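Local coordinates for triosephosphate isomerase (Toxoplasma gondii, PDB 5UPR), which probably interconverts D-glyceraldehyde 3-phosphate and dihydroxyacetone phosphate in glycolysis and gluconeogenesis, as a homodimeric TIM-barrel enzyme, at residues A[87-101]-A[123-137]. Numbering follows the deposited sequence.
Sequences PKMIKEKNIPWVVLG and KVRAALNEGLSVILC. With SO4 (sulfate ion), chain F.
Ser133 lays its CB over one face of the Trp97 indole, 3.3 Å from the centroid of the six-membered ring and 8° off its normal, a CH-pi contact. A small residue suits this place because the flat ring can lie close against it. Trp97 CG stands beside its own backbone N (chi1 -72°), which swings the ring across the neighbouring strand until CE3 also reaches Ile135 CG1. Strands 97-100 and 133-137 run parallel, joined by alternating bonds such as Ile135 N to Val98 O at 2.8 Å.

Val98, Leu100 and Val134 point to the other face, toward the helices. There the branched apolar end of Leu132 reaches two partners: CD1 meets Pro87 CB at 3.7 Å and also touches Val98 CG1, the Leu132 and Val98 side chains crossing at about a right angle. Leu100 pushes CD1 against the helix backbone at Lys123 and Val124, and small Ala127 lets this helix lie near the sheet. Nearer the solvent, Lys91 is long enough to bring NZ within 3.1 Å of Gly131 O, from above the carbonyl plane; Gly131 suits the positive phi of the Schellman motif ending the helix.

Strand 97-100, helix 117-129 and strand 133-138 form a beta-alpha-beta crossover of the TIM barrel; helix 87-92 packs beside that helix, while strands 65-69 and 174-178 flank the pair.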
ATOM      1  N   PRO A  87      -5.161  -6.818  -6.899  1.00 21.19           N
ATOM      2  CA  PRO A  87      -6.505  -6.486  -7.354  1.00 21.54           C
ATOM      3  C   PRO A  87      -7.510  -7.580  -7.012  1.00 22.40           C
ATOM      4  O   PRO A  87      -8.693  -7.286  -6.791  1.00 24.05           O
ATOM      5  CB  PRO A  87      -6.326  -6.317  -8.860  1.00 21.60           C
ATOM      6  CG  PRO A  87      -4.979  -6.945  -9.195  1.00 21.92           C
ATOM      7  CD  PRO A  87      -4.141  -6.730  -7.970  1.00 20.68           C
ATOM      8  N   LYS A  88      -7.072  -8.816  -6.967  1.00 22.85           N
ATOM      9  CA  LYS A  88      -7.997  -9.922  -6.625  1.00 23.99           C
ATOM     10  C   LYS A  88      -8.463  -9.736  -5.192  1.00 23.67           C
ATOM     11  O   LYS A  88      -9.652  -9.899  -4.915  1.00 24.38           O
ATOM     12  CB  LYS A  88      -7.283 -11.247  -6.817  1.00 24.99           C
ATOM     13  CG  LYS A  88      -8.128 -12.482  -6.560  1.00 27.29           C
ATOM     14  CD  LYS A  88      -7.285 -13.715  -6.916  1.00 27.84           C
ATOM     15  CE  LYS A  88      -7.816 -14.960  -6.344  1.00 30.75           C
ATOM     16  NZ  LYS A  88      -8.827 -15.519  -7.216  1.00 33.23           N
HETATM   17  N   MSE A  89      -7.550  -9.392  -4.275  1.00 21.99           N
HETATM   18  CA  MSE A  89      -7.928  -9.144  -2.869  1.00 22.32           C
HETATM   19  C   MSE A  89      -8.925  -8.008  -2.756  1.00 22.78           C
HETATM   20  O   MSE A  89      -9.929  -8.084  -1.993  1.00 23.14           O
HETATM   21  CB  MSE A  89      -6.641  -8.818  -2.077  1.00 22.16           C
HETATM   22  CG  MSE A  89      -6.952  -8.579  -0.624  1.00 24.13           C
HETATM   23 SE   MSE A  89      -5.383  -8.003   0.355  0.91 26.16          SE
HETATM   24  CE  MSE A  89      -4.506  -9.748   0.540  1.00 24.62           C
ATOM     25  N   ILE A  90      -8.616  -6.919  -3.488  1.00 21.69           N
ATOM     26  CA  ILE A  90      -9.411  -5.692  -3.422  1.00 22.68           C
ATOM     27  C   ILE A  90     -10.834  -6.031  -3.925  1.00 23.80           C
ATOM     28  O   ILE A  90     -11.819  -5.729  -3.290  1.00 24.27           O
ATOM     29  CB  ILE A  90      -8.722  -4.558  -4.224  1.00 21.39           C
ATOM     30  CG1 ILE A  90      -7.466  -4.076  -3.458  1.00 20.68           C
ATOM     31  CG2 ILE A  90      -9.642  -3.367  -4.433  1.00 21.19           C
ATOM     32  CD1 ILE A  90      -6.500  -3.289  -4.330  1.00 19.43           C
ATOM     33  N   LYS A  91     -10.923  -6.717  -5.059  1.00 25.98           N
ATOM     34  CA  LYS A  91     -12.224  -7.075  -5.610  1.00 26.81           C
ATOM     35  C   LYS A  91     -13.036  -7.993  -4.682  1.00 27.96           C
ATOM     36  O   LYS A  91     -14.239  -7.806  -4.491  1.00 27.75           O
ATOM     37  CB  LYS A  91     -12.040  -7.761  -6.987  1.00 28.81           C
ATOM     38  CG  LYS A  91     -13.329  -8.232  -7.654  1.00 30.99           C
ATOM     39  CD  LYS A  91     -14.154  -7.031  -8.040  1.00 33.20           C
ATOM     40  CE  LYS A  91     -15.522  -7.415  -8.621  1.00 35.71           C
ATOM     41  NZ  LYS A  91     -15.991  -6.206  -9.304  1.00 37.09           N
ATOM     42  N   GLU A  92     -12.383  -9.018  -4.120  1.00 28.47           N
ATOM     43  CA  GLU A  92     -13.053  -9.932  -3.214  1.00 28.98           C
ATOM     44  C   GLU A  92     -13.473  -9.252  -1.890  1.00 28.25           C
ATOM     45  O   GLU A  92     -14.375  -9.735  -1.208  1.00 29.00           O
ATOM     46  CB  GLU A  92     -12.155 -11.122  -2.929  1.00 29.94           C
ATOM     47  CG  GLU A  92     -12.796 -12.225  -2.138  1.00 31.60           C
ATOM     48  CD  GLU A  92     -12.150 -13.634  -2.310  1.00 32.62           C
ATOM     49  OE1 GLU A  92     -11.008 -13.843  -2.849  1.00 32.58           O
ATOM     50  OE2 GLU A  92     -12.879 -14.614  -1.889  1.00 34.51           O
ATOM     51  N   LYS A  93     -12.862  -8.140  -1.532  1.00 26.68           N
ATOM     52  CA  LYS A  93     -13.311  -7.341  -0.396  1.00 26.80           C
ATOM     53  C   LYS A  93     -14.456  -6.369  -0.829  1.00 27.94           C
ATOM     54  O   LYS A  93     -14.864  -5.503  -0.038  1.00 26.35           O
ATOM     55  CB  LYS A  93     -12.089  -6.598   0.183  1.00 26.06           C
ATOM     56  CG  LYS A  93     -12.269  -5.737   1.417  1.00 25.56           C
ATOM     57  CD  LYS A  93     -12.836  -6.510   2.571  1.00 26.24           C
ATOM     58  CE  LYS A  93     -12.813  -5.700   3.890  1.00 26.51           C
ATOM     59  NZ  LYS A  93     -13.844  -6.244   4.835  1.00 28.18           N
ATOM     60  N   ASN A  94     -15.004  -6.545  -2.052  1.00 28.08           N
ATOM     61  CA  ASN A  94     -16.091  -5.686  -2.579  1.00 30.00           C
ATOM     62  C   ASN A  94     -15.765  -4.206  -2.756  1.00 28.04           C
ATOM     63  O   ASN A  94     -16.613  -3.360  -2.641  1.00 28.29           O
ATOM     64  CB  ASN A  94     -17.377  -5.819  -1.758  1.00 33.34           C
ATOM     65  CG  ASN A  94     -17.732  -7.246  -1.470  1.00 37.89           C
ATOM     66  OD1 ASN A  94     -18.057  -8.035  -2.360  1.00 41.39           O
ATOM     67  ND2 ASN A  94     -17.727  -7.589  -0.170  1.00 42.67           N
ATOM     68  N   ILE A  95     -14.520  -3.911  -3.054  1.00 25.38           N
ATOM     69  CA  ILE A  95     -14.075  -2.584  -3.399  1.00 24.43           C
ATOM     70  C   ILE A  95     -14.122  -2.502  -4.927  1.00 24.16           C
ATOM     71  O   ILE A  95     -13.377  -3.233  -5.582  1.00 22.75           O
ATOM     72  CB  ILE A  95     -12.656  -2.351  -2.859  1.00 23.02           C
ATOM     73  CG1 ILE A  95     -12.645  -2.455  -1.327  1.00 23.43           C
ATOM     74  CG2 ILE A  95     -12.130  -0.987  -3.344  1.00 22.74           C
ATOM     75  CD1 ILE A  95     -11.267  -2.651  -0.717  1.00 23.05           C
ATOM     76  N   PRO A  96     -14.988  -1.605  -5.499  1.00 25.18           N
ATOM     77  CA  PRO A  96     -15.137  -1.674  -6.975  1.00 24.92           C
ATOM     78  C   PRO A  96     -14.131  -0.866  -7.785  1.00 24.33           C
ATOM     79  O   PRO A  96     -13.996  -1.165  -8.970  1.00 24.06           O
ATOM     80  CB  PRO A  96     -16.557  -1.171  -7.228  1.00 26.73           C
ATOM     81  CG  PRO A  96     -16.928  -0.399  -5.986  1.00 26.54           C
ATOM     82  CD  PRO A  96     -16.069  -0.839  -4.852  1.00 25.42           C
ATOM     83  N   TRP A  97     -13.389   0.074  -7.168  1.00 23.78           N
ATOM     84  CA  TRP A  97     -12.522   0.979  -7.887  1.00 23.38           C
ATOM     85  C   TRP A  97     -11.115   0.995  -7.331  1.00 23.59           C
ATOM     86  O   TRP A  97     -10.909   0.808  -6.137  1.00 23.23           O
ATOM     87  CB  TRP A  97     -13.045   2.433  -7.848  1.00 23.18           C
ATOM     88  CG  TRP A  97     -14.242   2.651  -8.679  1.00 23.92           C
ATOM     89  CD1 TRP A  97     -15.510   2.479  -8.282  1.00 24.69           C
ATOM     90  CD2 TRP A  97     -14.309   3.115 -10.033  1.00 24.55           C
ATOM     91  NE1 TRP A  97     -16.374   2.774  -9.285  1.00 25.21           N
ATOM     92  CE2 TRP A  97     -15.676   3.128 -10.395  1.00 25.30           C
ATOM     93  CE3 TRP A  97     -13.354   3.469 -10.987  1.00 25.04           C
ATOM     94  CZ2 TRP A  97     -16.125   3.497 -11.651  1.00 25.72           C
ATOM     95  CZ3 TRP A  97     -13.788   3.832 -12.271  1.00 24.63           C
ATOM     96  CH2 TRP A  97     -15.152   3.855 -12.575  1.00 26.10           C
ATOM     97  N   VAL A  98     -10.164   1.304  -8.207  1.00 22.40           N
ATOM     98  CA  VAL A  98      -8.810   1.636  -7.819  1.00 21.82           C
ATOM     99  C   VAL A  98      -8.291   2.871  -8.588  1.00 20.41           C
ATOM    100  O   VAL A  98      -8.637   3.046  -9.761  1.00 20.02           O
ATOM    101  CB  VAL A  98      -7.826   0.485  -8.060  1.00 22.76           C
ATOM    102  CG1 VAL A  98      -8.164  -0.620  -7.075  1.00 25.95           C
ATOM    103  CG2 VAL A  98      -7.802  -0.030  -9.498  1.00 23.01           C
ATOM    104  N   VAL A  99      -7.442   3.653  -7.917  1.00 18.64           N
ATOM    105  CA  VAL A  99      -6.675   4.725  -8.538  1.00 18.09           C
ATOM    106  C   VAL A  99      -5.316   4.191  -8.913  1.00 18.20           C
ATOM    107  O   VAL A  99      -4.624   3.589  -8.055  1.00 17.14           O
ATOM    108  CB  VAL A  99      -6.504   5.902  -7.565  1.00 18.16           C
ATOM    109  CG1 VAL A  99      -5.700   7.037  -8.209  1.00 18.36           C
ATOM    110  CG2 VAL A  99      -7.906   6.408  -7.033  1.00 18.65           C
ATOM    111  N   LEU A 100      -4.913   4.365 -10.189  1.00 18.14           N
ATOM    112  CA  LEU A 100      -3.596   3.869 -10.645  1.00 18.33           C
ATOM    113  C   LEU A 100      -2.839   4.928 -11.389  1.00 17.78           C
ATOM    114  O   LEU A 100      -3.439   5.747 -12.137  1.00 18.10           O
ATOM    115  CB  LEU A 100      -3.822   2.652 -11.543  1.00 19.19           C
ATOM    116  CG  LEU A 100      -4.207   1.366 -10.788  1.00 20.37           C
ATOM    117  CD1 LEU A 100      -4.402   0.186 -11.735  1.00 20.66           C
ATOM    118  CD2 LEU A 100      -3.125   1.008  -9.779  1.00 20.37           C
ATOM    119  N   GLY A 101      -1.535   4.916 -11.237  1.00 16.73           N
ATOM    120  CA  GLY A 101      -0.670   5.886 -11.857  1.00 17.70           C
ATOM    121  C   GLY A 101      -0.711   7.343 -11.453  1.00 18.33           C
ATOM    122  O   GLY A 101      -0.291   8.203 -12.212  1.00 19.70           O
ATOM    123  N   LYS A 123      -0.141  -2.719 -13.707  1.00 21.28           N
ATOM    124  CA  LYS A 123      -1.158  -2.637 -12.655  1.00 20.71           C
ATOM    125  C   LYS A 123      -2.569  -2.539 -13.265  1.00 20.73           C
ATOM    126  O   LYS A 123      -3.503  -3.175 -12.748  1.00 20.99           O
ATOM    127  CB  LYS A 123      -0.909  -1.476 -11.727  1.00 19.80           C
ATOM    128  CG  LYS A 123       0.319  -1.560 -10.871  1.00 20.35           C
ATOM    129  CD  LYS A 123       0.580  -0.358  -9.961  1.00 19.55           C
ATOM    130  CE  LYS A 123       1.659  -0.702  -9.005  1.00 20.93           C
ATOM    131  NZ  LYS A 123       1.617   0.036  -7.748  1.00 21.82           N
ATOM    132  N   VAL A 124      -2.716  -1.735 -14.314  1.00 21.08           N
ATOM    133  CA  VAL A 124      -4.040  -1.522 -14.937  1.00 22.23           C
ATOM    134  C   VAL A 124      -4.584  -2.864 -15.475  1.00 22.71           C
ATOM    135  O   VAL A 124      -5.738  -3.245 -15.197  1.00 21.40           O
ATOM    136  CB  VAL A 124      -4.043  -0.448 -16.038  1.00 22.43           C
ATOM    137  CG1 VAL A 124      -5.417  -0.370 -16.712  1.00 23.31           C
ATOM    138  CG2 VAL A 124      -3.680   0.936 -15.490  1.00 21.36           C
ATOM    139  N   ARG A 125      -3.755  -3.558 -16.240  1.00 23.46           N
ATOM    140  CA  ARG A 125      -4.147  -4.846 -16.810  1.00 24.50           C
ATOM    141  C   ARG A 125      -4.581  -5.849 -15.723  1.00 25.38           C
ATOM    142  O   ARG A 125      -5.576  -6.558 -15.886  1.00 24.18           O
ATOM    143  CB  ARG A 125      -2.984  -5.471 -17.593  1.00 26.23           C
ATOM    144  CG  ARG A 125      -3.211  -6.855 -18.147  1.00 27.67           C
ATOM    145  CD  ARG A 125      -4.458  -6.828 -19.052  1.00 31.28           C
ATOM    146  NE  ARG A 125      -4.878  -8.136 -19.596  1.00 33.33           N
ATOM    147  CZ  ARG A 125      -4.559  -8.672 -20.767  1.00 36.09           C
ATOM    148  NH1 ARG A 125      -3.837  -8.017 -21.684  1.00 38.95           N
ATOM    149  NH2 ARG A 125      -4.925  -9.910 -21.005  1.00 37.08           N
ATOM    150  N   ALA A 126      -3.796  -5.935 -14.652  1.00 23.26           N
ATOM    151  CA  ALA A 126      -4.083  -6.848 -13.558  1.00 22.14           C
ATOM    152  C   ALA A 126      -5.418  -6.518 -12.888  1.00 22.08           C
ATOM    153  O   ALA A 126      -6.233  -7.413 -12.585  1.00 21.18           O
ATOM    154  CB  ALA A 126      -2.971  -6.809 -12.552  1.00 21.22           C
ATOM    155  N   ALA A 127      -5.653  -5.211 -12.691  1.00 21.42           N
ATOM    156  CA  ALA A 127      -6.887  -4.726 -12.071  1.00 21.14           C
ATOM    157  C   ALA A 127      -8.111  -5.069 -12.923  1.00 22.58           C
ATOM    158  O   ALA A 127      -9.132  -5.601 -12.433  1.00 21.84           O
ATOM    159  CB  ALA A 127      -6.779  -3.240 -11.830  1.00 20.33           C
ATOM    160  N   LEU A 128      -8.013  -4.743 -14.220  1.00 23.38           N
ATOM    161  CA  LEU A 128      -9.126  -5.044 -15.140  1.00 24.29           C
ATOM    162  C   LEU A 128      -9.374  -6.527 -15.275  1.00 25.13           C
ATOM    163  O   LEU A 128     -10.539  -6.959 -15.309  1.00 26.11           O
ATOM    164  CB  LEU A 128      -8.839  -4.415 -16.505  1.00 24.72           C
ATOM    165  CG  LEU A 128      -8.725  -2.914 -16.635  1.00 23.90           C
ATOM    166  CD1 LEU A 128      -8.276  -2.559 -18.060  1.00 24.35           C
ATOM    167  CD2 LEU A 128     -10.046  -2.259 -16.202  1.00 24.62           C
ATOM    168  N   ASN A 129      -8.308  -7.329 -15.358  1.00 25.32           N
ATOM    169  CA  ASN A 129      -8.446  -8.808 -15.358  1.00 27.32           C
ATOM    170  C   ASN A 129      -9.246  -9.307 -14.158  1.00 27.86           C
ATOM    171  O   ASN A 129      -9.897 -10.287 -14.276  1.00 29.03           O
ATOM    172  CB  ASN A 129      -7.116  -9.550 -15.311  1.00 26.85           C
ATOM    173  CG  ASN A 129      -6.318  -9.496 -16.617  1.00 28.02           C
ATOM    174  OD1 ASN A 129      -6.815  -9.100 -17.703  1.00 26.80           O
ATOM    175  ND2 ASN A 129      -5.039  -9.927 -16.507  1.00 27.94           N
ATOM    176  N   GLU A 130      -9.157  -8.664 -12.998  1.00 27.58           N
ATOM    177  CA  GLU A 130      -9.910  -9.109 -11.817  1.00 27.74           C
ATOM    178  C   GLU A 130     -11.257  -8.398 -11.647  1.00 28.39           C
ATOM    179  O   GLU A 130     -11.826  -8.458 -10.567  1.00 28.12           O
ATOM    180  CB  GLU A 130      -9.061  -8.922 -10.565  1.00 27.20           C
ATOM    181  CG  GLU A 130      -7.831  -9.797 -10.543  1.00 28.02           C
ATOM    182  CD  GLU A 130      -8.104 -11.281 -10.370  1.00 28.98           C
ATOM    183  OE1 GLU A 130      -9.156 -11.683  -9.783  1.00 28.05           O
ATOM    184  OE2 GLU A 130      -7.227 -12.043 -10.807  1.00 29.87           O
ATOM    185  N   GLY A 131     -11.764  -7.747 -12.691  1.00 27.34           N
ATOM    186  CA  GLY A 131     -13.085  -7.111 -12.602  1.00 28.82           C
ATOM    187  C   GLY A 131     -13.166  -5.740 -11.897  1.00 28.21           C
ATOM    188  O   GLY A 131     -14.256  -5.268 -11.683  1.00 26.23           O
ATOM    189  N   LEU A 132     -12.029  -5.085 -11.633  1.00 25.98           N
ATOM    190  CA  LEU A 132     -12.085  -3.750 -11.062  1.00 26.86           C
ATOM    191  C   LEU A 132     -12.307  -2.697 -12.121  1.00 26.83           C
ATOM    192  O   LEU A 132     -12.008  -2.929 -13.303  1.00 27.22           O
ATOM    193  CB  LEU A 132     -10.778  -3.378 -10.301  1.00 25.35           C
ATOM    194  CG  LEU A 132     -10.500  -4.265  -9.051  1.00 26.45           C
ATOM    195  CD1 LEU A 132      -9.119  -3.958  -8.541  1.00 25.13           C
ATOM    196  CD2 LEU A 132     -11.568  -3.996  -7.958  1.00 26.47           C
ATOM    197  N   SER A 133     -12.890  -1.559 -11.716  1.00 25.62           N
ATOM    198  CA  SER A 133     -12.793  -0.314 -12.489  1.00 24.36           C
ATOM    199  C   SER A 133     -11.611   0.538 -12.008  1.00 23.47           C
ATOM    200  O   SER A 133     -11.237   0.497 -10.863  1.00 22.10           O
ATOM    201  CB  SER A 133     -14.105   0.466 -12.375  1.00 25.04           C
ATOM    202  OG  SER A 133     -15.128  -0.252 -13.011  1.00 25.41           O
ATOM    203  N   VAL A 134     -11.032   1.297 -12.921  1.00 24.05           N
ATOM    204  CA  VAL A 134      -9.749   1.975 -12.726  1.00 22.86           C
ATOM    205  C   VAL A 134      -9.872   3.457 -13.058  1.00 22.47           C
ATOM    206  O   VAL A 134     -10.355   3.808 -14.140  1.00 22.96           O
ATOM    207  CB  VAL A 134      -8.713   1.359 -13.683  1.00 23.56           C
ATOM    208  CG1 VAL A 134      -7.402   2.149 -13.630  1.00 23.15           C
ATOM    209  CG2 VAL A 134      -8.494  -0.123 -13.318  1.00 24.30           C
ATOM    210  N   ILE A 135      -9.442   4.306 -12.144  1.00 21.55           N
ATOM    211  CA  ILE A 135      -9.175   5.706 -12.425  1.00 20.84           C
ATOM    212  C   ILE A 135      -7.692   5.792 -12.821  1.00 21.27           C
ATOM    213  O   ILE A 135      -6.806   5.709 -11.944  1.00 22.88           O
ATOM    214  CB  ILE A 135      -9.496   6.580 -11.218  1.00 19.85           C
ATOM    215  CG1 ILE A 135     -10.957   6.444 -10.817  1.00 21.64           C
ATOM    216  CG2 ILE A 135      -9.183   8.037 -11.517  1.00 19.36           C
ATOM    217  CD1 ILE A 135     -11.263   7.038  -9.424  1.00 20.95           C
ATOM    218  N   LEU A 136      -7.432   5.887 -14.120  1.00 21.19           N
ATOM    219  CA  LEU A 136      -6.080   5.946 -14.643  1.00 21.65           C
ATOM    220  C   LEU A 136      -5.577   7.389 -14.747  1.00 21.43           C
ATOM    221  O   LEU A 136      -6.127   8.156 -15.545  1.00 21.37           O
ATOM    222  CB  LEU A 136      -6.022   5.282 -16.029  1.00 23.09           C
ATOM    223  CG  LEU A 136      -4.766   5.502 -16.893  1.00 23.68           C
ATOM    224  CD1 LEU A 136      -3.548   4.911 -16.153  1.00 24.96           C
ATOM    225  CD2 LEU A 136      -4.927   4.849 -18.241  1.00 24.91           C
ATOM    226  N   CYS A 137      -4.534   7.723 -13.986  1.00 20.41           N
ATOM    227  CA  CYS A 137      -3.985   9.075 -13.932  1.00 19.55           C
ATOM    228  C   CYS A 137      -2.858   9.277 -14.958  1.00 19.06           C
ATOM    229  O   CYS A 137      -1.979   8.452 -15.096  1.00 19.91           O
ATOM    230  CB  CYS A 137      -3.478   9.409 -12.503  1.00 17.86           C
ATOM    231  SG  CYS A 137      -4.722   9.255 -11.208  1.00 18.83           S
TER
HETATM  232  S   SO4 F 402      -3.151 -10.035 -24.347  1.00 75.95           S
HETATM  233  O1  SO4 F 402      -4.271  -9.082 -24.165  1.00 83.38           O
HETATM  234  O2  SO4 F 402      -3.352 -11.161 -23.411  1.00 75.96           O
HETATM  235  O3  SO4 F 402      -3.247 -10.532 -25.741  1.00 87.99           O
HETATM  236  O4  SO4 F 402      -1.831  -9.380 -24.143  1.00 67.22           O
HETATM  237  O   HOH W   1     -15.761  -2.848  -9.821  1.00 36.91           O